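Local coordinates for protein nitrite oxidoreductase subunit A (Kuenenia stuttgartiensis, PDB 7B04) that serves as the molybdopterin-family subunit of an oxidoreductase, holding a molybdenum atom, two MD1 molecules and an iron/sulfur cluster, at residues C75-A79 against V89-D94; T62-C66 against W720-I725. All coordinates share one frame; numbering follows the deposited sequence.

Contact 1. Residues C75-A79 against V89-D94; sequences CRIRA and VEQNYD. With SF4 (iron/sulfur cluster), chain C.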
ATOM      1  N   CYS B  75       7.159   8.898  -8.814  1.00 34.02           N
ATOM      2  CA  CYS B  75       6.162   9.010  -9.869  1.00 26.41           C
ATOM      3  C   CYS B  75       5.885  10.467 -10.219  1.00 34.91           C
ATOM      4  O   CYS B  75       5.926  11.358  -9.367  1.00 35.37           O
ATOM      5  CB  CYS B  75       4.864   8.324  -9.442  1.00 23.27           C
ATOM      6  SG  CYS B  75       4.983   6.531  -9.272  1.00 42.90           S
ATOM      7  N   ARG B  76       5.586  10.696 -11.496  1.00 40.10           N
ATOM      8  CA  ARG B  76       5.163  12.001 -11.980  1.00 33.00           C
ATOM      9  C   ARG B  76       3.644  12.056 -11.912  1.00 35.85           C
ATOM     10  O   ARG B  76       2.957  11.198 -12.476  1.00 37.06           O
ATOM     11  CB  ARG B  76       5.662  12.239 -13.402  1.00 34.62           C
ATOM     12  CG  ARG B  76       5.142  13.511 -14.013  1.00 37.06           C
ATOM     13  CD  ARG B  76       5.569  14.709 -13.198  1.00 21.57           C
ATOM     14  NE  ARG B  76       6.979  15.049 -13.340  1.00 27.78           N
ATOM     15  CZ  ARG B  76       7.554  16.079 -12.729  1.00 31.21           C
ATOM     16  NH1 ARG B  76       6.836  16.872 -11.944  1.00 29.47           N
ATOM     17  NH2 ARG B  76       8.845  16.323 -12.905  1.00 40.80           N
ATOM     18  N   ILE B  77       3.127  13.068 -11.226  1.00 37.96           N
ATOM     19  CA  ILE B  77       1.761  13.056 -10.727  1.00 29.71           C
ATOM     20  C   ILE B  77       0.957  14.208 -11.314  1.00 28.04           C
ATOM     21  O   ILE B  77       1.468  15.323 -11.451  1.00 27.59           O
ATOM     22  CB  ILE B  77       1.813  13.149  -9.191  1.00 31.12           C
ATOM     23  CG1 ILE B  77       2.656  12.003  -8.626  1.00 34.13           C
ATOM     24  CG2 ILE B  77       0.454  13.152  -8.626  1.00 28.27           C
ATOM     25  CD1 ILE B  77       1.867  10.817  -8.174  1.00 27.98           C
ATOM     26  N   ARG B  78      -0.309  13.938 -11.647  1.00 30.48           N
ATOM     27  CA  ARG B  78      -1.256  14.960 -12.092  1.00 29.51           C
ATOM     28  C   ARG B  78      -2.436  15.006 -11.124  1.00 29.55           C
ATOM     29  O   ARG B  78      -3.209  14.045 -11.036  1.00 35.46           O
ATOM     30  CB  ARG B  78      -1.740  14.693 -13.517  1.00 30.06           C
ATOM     31  CG  ARG B  78      -2.696  15.757 -14.029  1.00 25.50           C
ATOM     32  CD  ARG B  78      -3.024  15.581 -15.502  1.00 31.17           C
ATOM     33  NE  ARG B  78      -1.858  15.792 -16.355  1.00 36.82           N
ATOM     34  CZ  ARG B  78      -1.382  16.987 -16.695  1.00 26.86           C
ATOM     35  NH1 ARG B  78      -1.969  18.090 -16.252  1.00 22.96           N
ATOM     36  NH2 ARG B  78      -0.316  17.077 -17.477  1.00 36.71           N
ATOM     37  N   ALA B  79      -2.579  16.120 -10.411  1.00 24.96           N
ATOM     38  CA  ALA B  79      -3.641  16.311  -9.434  1.00 33.71           C
ATOM     39  C   ALA B  79      -4.696  17.268  -9.981  1.00 27.99           C
ATOM     40  O   ALA B  79      -4.380  18.196 -10.729  1.00 20.95           O
ATOM     41  CB  ALA B  79      -3.087  16.846  -8.109  1.00 29.20           C
ATOM     42  N   VAL B  89      -6.221  12.988  -7.449  1.00 30.65           N
ATOM     43  CA  VAL B  89      -4.981  12.869  -8.250  1.00 23.20           C
ATOM     44  C   VAL B  89      -5.176  11.783  -9.291  1.00 28.50           C
ATOM     45  O   VAL B  89      -6.130  11.042  -9.202  1.00 40.27           O
ATOM     46  CB  VAL B  89      -3.834  12.503  -7.314  1.00 25.99           C
ATOM     47  CG1 VAL B  89      -3.651  11.024  -7.252  1.00 23.53           C
ATOM     48  CG2 VAL B  89      -2.548  13.171  -7.690  1.00 30.54           C
ATOM     49  N   GLU B  90      -4.357  11.787 -10.323  1.00 30.25           N
ATOM     50  CA  GLU B  90      -4.430  10.693 -11.308  1.00 32.44           C
ATOM     51  C   GLU B  90      -3.083  10.549 -11.978  1.00 34.09           C
ATOM     52  O   GLU B  90      -2.277  11.444 -11.883  1.00 36.69           O
ATOM     53  CB  GLU B  90      -5.469  10.951 -12.384  1.00 34.20           C
ATOM     54  CG  GLU B  90      -5.783   9.714 -13.193  1.00 37.12           C
ATOM     55  CD  GLU B  90      -7.018   9.744 -14.047  1.00 29.26           C
ATOM     56  OE1 GLU B  90      -6.985   9.171 -15.098  1.00 28.22           O
ATOM     57  OE2 GLU B  90      -7.993  10.327 -13.641  1.00 29.70           O
ATOM     58  N   GLN B  91      -2.845   9.408 -12.584  1.00 28.69           N
ATOM     59  CA  GLN B  91      -1.601   9.241 -13.314  1.00 27.71           C
ATOM     60  C   GLN B  91      -1.545  10.218 -14.479  1.00 32.75           C
ATOM     61  O   GLN B  91      -2.572  10.640 -15.018  1.00 39.03           O
ATOM     62  CB  GLN B  91      -1.458   7.817 -13.844  1.00 32.15           C
ATOM     63  CG  GLN B  91      -1.250   6.761 -12.783  1.00 38.21           C
ATOM     64  CD  GLN B  91      -2.554   6.242 -12.224  1.00 38.15           C
ATOM     65  OE1 GLN B  91      -3.628   6.739 -12.561  1.00 34.93           O
ATOM     66  NE2 GLN B  91      -2.471   5.220 -11.382  1.00 39.29           N
ATOM     67  N   ASN B  92      -0.328  10.593 -14.855  1.00 32.39           N
ATOM     68  CA  ASN B  92      -0.164  11.550 -15.936  1.00 30.50           C
ATOM     69  C   ASN B  92      -0.261  10.898 -17.308  1.00 27.34           C
ATOM     70  O   ASN B  92      -0.601  11.585 -18.277  1.00 27.23           O
ATOM     71  CB  ASN B  92       1.179  12.270 -15.801  1.00 29.05           C
ATOM     72  CG  ASN B  92       1.143  13.676 -16.362  1.00 31.71           C
ATOM     73  OD1 ASN B  92       0.082  14.185 -16.721  1.00 33.08           O
ATOM     74  ND2 ASN B  92       2.306  14.312 -16.441  1.00 32.42           N
ATOM     75  N   TYR B  93      -0.002   9.594 -17.403  1.00 31.10           N
ATOM     76  CA  TYR B  93       0.052   8.884 -18.682  1.00 33.16           C
ATOM     77  C   TYR B  93       0.986   9.624 -19.640  1.00 34.22           C
ATOM     78  O   TYR B  93       0.599  10.091 -20.713  1.00 33.69           O
ATOM     79  CB  TYR B  93      -1.350   8.708 -19.274  1.00 30.85           C
ATOM     80  CG  TYR B  93      -2.147   7.591 -18.630  1.00 30.11           C
ATOM     81  CD1 TYR B  93      -2.113   6.299 -19.144  1.00 28.37           C
ATOM     82  CD2 TYR B  93      -2.930   7.826 -17.506  1.00 30.38           C
ATOM     83  CE1 TYR B  93      -2.837   5.276 -18.558  1.00 25.84           C
ATOM     84  CE2 TYR B  93      -3.658   6.808 -16.914  1.00 27.19           C
ATOM     85  CZ  TYR B  93      -3.607   5.537 -17.445  1.00 27.77           C
ATOM     86  OH  TYR B  93      -4.327   4.518 -16.862  1.00 37.41           O
ATOM     87  N   ASP B  94       2.243   9.738 -19.204  1.00 35.50           N
ATOM     88  CA  ASP B  94       3.223  10.601 -19.844  1.00 36.15           C
ATOM     89  C   ASP B  94       4.520   9.916 -20.253  1.00 34.50           C
ATOM     90  O   ASP B  94       5.402  10.588 -20.801  1.00 34.77           O
ATOM     91  CB  ASP B  94       3.575  11.752 -18.896  1.00 37.45           C
ATOM     92  CG  ASP B  94       4.015  11.250 -17.531  1.00 36.96           C
ATOM     93  OD1 ASP B  94       3.873  10.034 -17.270  1.00 35.38           O
ATOM     94  OD2 ASP B  94       4.499  12.064 -16.718  1.00 37.39           O
TER
HETATM   95 FE1  SF4 C5804       5.359   5.900  -4.486  1.00 38.13          FE
HETATM   96 FE2  SF4 C5804       4.043   8.261  -4.878  1.00 39.61          FE
HETATM   97 FE3  SF4 C5804       2.747   5.886  -5.289  1.00 46.25          FE
HETATM   98 FE4  SF4 C5804       4.698   6.686  -7.024  1.00 47.32          FE
HETATM   99  S1  SF4 C5804       2.707   7.720  -6.631  1.00 49.53           S
HETATM  100  S2  SF4 C5804       4.436   4.607  -6.125  1.00 25.16           S
HETATM  101  S3  SF4 C5804       6.139   7.728  -5.604  1.00 35.61           S
HETATM  102  S4  SF4 C5804       3.573   6.673  -3.310  1.00 22.93           S
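R78 and N92 form the main side-chain bond, which joins the first strand of an antiparallel beta hairpin, residues 76-82 and 85-91, to a residue just beyond the second; just before the hairpin begins, C75 binds the iron/sulfur cluster. The NE of R78 donates to OD1 of N92 at 2.5 Å, and R78 NH2 adds a weak bond to the same oxygen, so that OD1 sits at the edge of the guanidinium, near its plane. The guanidinium and amide planes are turned 49° apart. The R78 chain runs extended to CD, then bends at chi3 (-66°), which brings NE to this oxygen. R78 NH1 is held from the next strand by T62 OG1. R78 and E90 are a hydrogen-bonded pair: R78 N meets E90 O at 3.2 Å, and E90 N returns to R78 O at 2.6 Å. The carboxylate of E90 turns away to salt bridges with R257 and R241 of the chain of Nitrite oxidoreductase subunit B, which ties the hairpin to that partner. N92 ND2 bonds to D94 OD2 at 3.2 Å, coming from above the carboxylate plane, and Y98 OH also binds this oxygen. R76 runs alongside N92, its CG 3.8 Å from N92 ND2, and crosses D94 at about a right angle, while its guanidinium leads away to the carbonyl of I719. A79 and V89 pack on the other face, A79 CB lying 3.7 Å from V89 CG2. I77 CD1 lies 3.6 Å from sulfur S1 of SF4, and C75 SG binds iron FE4 of SF4 at 2.3 Å.

Contact 2. Residues T62-C66 against W720-I725; sequences TFTYC and WGKTGI
The carbonyl oxygen T723 O rests against the F63 side chain, 3.4 Å from CB and 3.6 Å from CD2, a van der Waals contact. Beside it G724 CA stands over one face of the F63 ring, 3.7 Å from the centroid and 16° off the normal, a CH-pi contact. I725 adds a looser touch, CG2 to F63 CE1. At the other end of the strand C66 works in the reverse sense, its CB sitting over the six-membered ring of W720, 3.7 Å from the centroid. With SG anti to the backbone N (chi1 176°), the sulfur also stays above that ring, 4.4 Å from its centroid, as a sulfur-aromatic contact. Y65 CB meets the W720 pyrrole part at CD1, 3.8 Å away. The indole ring also meets F703, and its NE1 has a weak bond to W700 O. The end of strand 716-720 and the loop after it are thus joined to strand 61-66 by two CH-pi contacts, one on the W720 ring and one on the F63 ring. Strand 61-66 pairs with strand 76-82, Y65 and I725 touch F121 and V125 of helix 121-125, and C66 and W720 both reach T709 of strand 707-709.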
ATOM      1  N   THR B  62      -5.514  21.821 -13.300  1.00 33.32           N
ATOM      2  CA  THR B  62      -4.753  20.610 -13.077  1.00 24.66           C
ATOM      3  C   THR B  62      -3.303  21.044 -12.939  1.00 30.10           C
ATOM      4  O   THR B  62      -2.884  22.039 -13.537  1.00 33.82           O
ATOM      5  CB  THR B  62      -4.976  19.627 -14.242  1.00 22.44           C
ATOM      6  OG1 THR B  62      -4.284  18.393 -13.991  1.00 41.08           O
ATOM      7  CG2 THR B  62      -4.520  20.229 -15.567  1.00 17.83           C
ATOM      8  N   PHE B  63      -2.551  20.341 -12.108  1.00 25.95           N
ATOM      9  CA  PHE B  63      -1.146  20.660 -11.920  1.00 22.08           C
ATOM     10  C   PHE B  63      -0.368  19.370 -11.731  1.00 28.29           C
ATOM     11  O   PHE B  63      -0.939  18.288 -11.561  1.00 31.83           O
ATOM     12  CB  PHE B  63      -0.957  21.683 -10.772  1.00 24.61           C
ATOM     13  CG  PHE B  63      -0.971  21.111  -9.378  1.00 25.89           C
ATOM     14  CD1 PHE B  63      -2.089  21.257  -8.571  1.00 28.10           C
ATOM     15  CD2 PHE B  63       0.154  20.518  -8.839  1.00 28.76           C
ATOM     16  CE1 PHE B  63      -2.096  20.765  -7.270  1.00 24.29           C
ATOM     17  CE2 PHE B  63       0.150  20.026  -7.546  1.00 32.21           C
ATOM     18  CZ  PHE B  63      -0.976  20.153  -6.761  1.00 26.59           C
ATOM     19  N   THR B  64       0.951  19.496 -11.824  1.00 30.03           N
ATOM     20  CA  THR B  64       1.845  18.350 -11.845  1.00 24.11           C
ATOM     21  C   THR B  64       2.971  18.475 -10.824  1.00 24.54           C
ATOM     22  O   THR B  64       3.625  19.517 -10.742  1.00 34.26           O
ATOM     23  CB  THR B  64       2.415  18.209 -13.262  1.00 32.48           C
ATOM     24  OG1 THR B  64       1.447  17.563 -14.100  1.00 26.63           O
ATOM     25  CG2 THR B  64       3.686  17.429 -13.265  1.00 35.56           C
ATOM     26  N   TYR B  65       3.203  17.408 -10.059  1.00 20.64           N
ATOM     27  CA  TYR B  65       4.319  17.339  -9.119  1.00 22.41           C
ATOM     28  C   TYR B  65       4.885  15.921  -9.144  1.00 26.79           C
ATOM     29  O   TYR B  65       4.468  15.074  -9.940  1.00 29.98           O
ATOM     30  CB  TYR B  65       3.911  17.753  -7.697  1.00 25.42           C
ATOM     31  CG  TYR B  65       2.922  16.825  -7.030  1.00 28.97           C
ATOM     32  CD1 TYR B  65       1.589  16.810  -7.409  1.00 30.71           C
ATOM     33  CD2 TYR B  65       3.327  15.954  -6.025  1.00 33.57           C
ATOM     34  CE1 TYR B  65       0.683  15.969  -6.799  1.00 31.06           C
ATOM     35  CE2 TYR B  65       2.429  15.102  -5.415  1.00 33.65           C
ATOM     36  CZ  TYR B  65       1.108  15.113  -5.808  1.00 29.31           C
ATOM     37  OH  TYR B  65       0.202  14.272  -5.206  1.00 35.60           O
ATOM     38  N   CYS B  66       5.845  15.666  -8.258  1.00 25.47           N
ATOM     39  CA  CYS B  66       6.488  14.366  -8.127  1.00 31.37           C
ATOM     40  C   CYS B  66       6.335  13.886  -6.689  1.00 35.19           C
ATOM     41  O   CYS B  66       6.738  14.584  -5.753  1.00 32.13           O
ATOM     42  CB  CYS B  66       7.967  14.444  -8.514  1.00 34.38           C
ATOM     43  SG  CYS B  66       8.895  12.904  -8.294  1.00 35.50           S
ATOM     44  N   TRP B 720      10.475  19.482  -9.978  1.00 29.03           N
ATOM     45  CA  TRP B 720       9.161  20.042  -9.700  1.00 31.70           C
ATOM     46  C   TRP B 720       9.261  21.117  -8.620  1.00 27.27           C
ATOM     47  O   TRP B 720      10.269  21.246  -7.915  1.00 31.50           O
ATOM     48  CB  TRP B 720       8.180  18.949  -9.302  1.00 30.39           C
ATOM     49  CG  TRP B 720       8.304  18.485  -7.901  1.00 30.29           C
ATOM     50  CD1 TRP B 720       7.483  18.803  -6.864  1.00 30.14           C
ATOM     51  CD2 TRP B 720       9.308  17.609  -7.371  1.00 33.23           C
ATOM     52  NE1 TRP B 720       7.903  18.170  -5.721  1.00 29.41           N
ATOM     53  CE2 TRP B 720       9.025  17.435  -6.005  1.00 29.93           C
ATOM     54  CE3 TRP B 720      10.414  16.957  -7.918  1.00 32.28           C
ATOM     55  CZ2 TRP B 720       9.803  16.636  -5.177  1.00 31.82           C
ATOM     56  CZ3 TRP B 720      11.189  16.165  -7.091  1.00 30.48           C
ATOM     57  CH2 TRP B 720      10.879  16.010  -5.737  1.00 36.40           C
ATOM     58  N   GLY B 721       8.229  21.947  -8.566  1.00 24.89           N
ATOM     59  CA  GLY B 721       8.080  22.988  -7.563  1.00 28.05           C
ATOM     60  C   GLY B 721       7.283  24.181  -8.052  1.00 32.08           C
ATOM     61  O   GLY B 721       7.152  24.432  -9.248  1.00 33.93           O
ATOM     62  N   LYS B 722       6.817  24.986  -7.101  1.00 26.85           N
ATOM     63  CA  LYS B 722       6.068  26.228  -7.268  1.00 25.44           C
ATOM     64  C   LYS B 722       4.783  26.111  -8.063  1.00 34.81           C
ATOM     65  O   LYS B 722       4.132  27.138  -8.293  1.00 37.75           O
ATOM     66  CB  LYS B 722       6.898  27.306  -7.971  1.00 30.49           C
ATOM     67  CG  LYS B 722       8.350  27.424  -7.578  1.00 35.85           C
ATOM     68  CD  LYS B 722       8.988  28.452  -8.500  1.00 37.94           C
ATOM     69  CE  LYS B 722      10.270  29.004  -7.923  1.00 39.16           C
ATOM     70  NZ  LYS B 722      10.864  30.056  -8.800  1.00 37.41           N
ATOM     71  N   THR B 723       4.364  24.914  -8.455  1.00 29.71           N
ATOM     72  CA  THR B 723       3.196  24.775  -9.318  1.00 24.78           C
ATOM     73  C   THR B 723       1.985  24.196  -8.594  1.00 24.28           C
ATOM     74  O   THR B 723       0.935  23.984  -9.217  1.00 24.19           O
ATOM     75  CB  THR B 723       3.554  23.918 -10.533  1.00 31.40           C
ATOM     76  OG1 THR B 723       2.517  23.996 -11.524  1.00 43.96           O
ATOM     77  CG2 THR B 723       3.749  22.479 -10.112  1.00 30.27           C
ATOM     78  N   GLY B 724       2.099  23.938  -7.300  1.00 36.73           N
ATOM     79  CA  GLY B 724       1.026  23.320  -6.529  1.00 31.33           C
ATOM     80  C   GLY B 724       0.182  24.340  -5.789  1.00 30.75           C
ATOM     81  O   GLY B 724      -0.140  25.416  -6.311  1.00 32.13           O
ATOM     82  N   ILE B 725      -0.145  24.016  -4.543  1.00 28.45           N
ATOM     83  CA  ILE B 725      -0.978  24.859  -3.705  1.00 25.34           C
ATOM     84  C   ILE B 725      -0.091  25.677  -2.776  1.00 24.83           C
ATOM     85  O   ILE B 725       1.072  25.346  -2.523  1.00 29.62           O
ATOM     86  CB  ILE B 725      -2.002  24.029  -2.895  1.00 24.08           C
ATOM     87  CG1 ILE B 725      -1.286  23.075  -1.937  1.00 22.22           C
ATOM     88  CG2 ILE B 725      -2.930  23.260  -3.830  1.00 20.06           C
ATOM     89  CD1 ILE B 725      -2.210  22.394  -0.940  1.00 13.29           C
TER

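In the fold
Contacts 1 and 2 lie with their centres 11 Å apart, on the same side of the chain's centre. They are joined through one three-stranded antiparallel sheet, ordered 61-66, 76-82, 85-91. Its middle strand, in contact 1, pairs with strand 61-66 of contact 2: I77 N meets Y65 O, and A79 N meets F63 O, in probable hydrogen bonds. Along the chain contact 1 is nested inside the long loop that contact 2 closes, 653 residues lying between the latter's segments. Contact 1 is thus local, a hairpin beside the iron/sulfur cluster, whereas contact 2 brings a distant part of the chain onto strand 61-66, one of the two outermost strands of the sheet within this chain, linking the cluster region to the surroundings of a bound MD1.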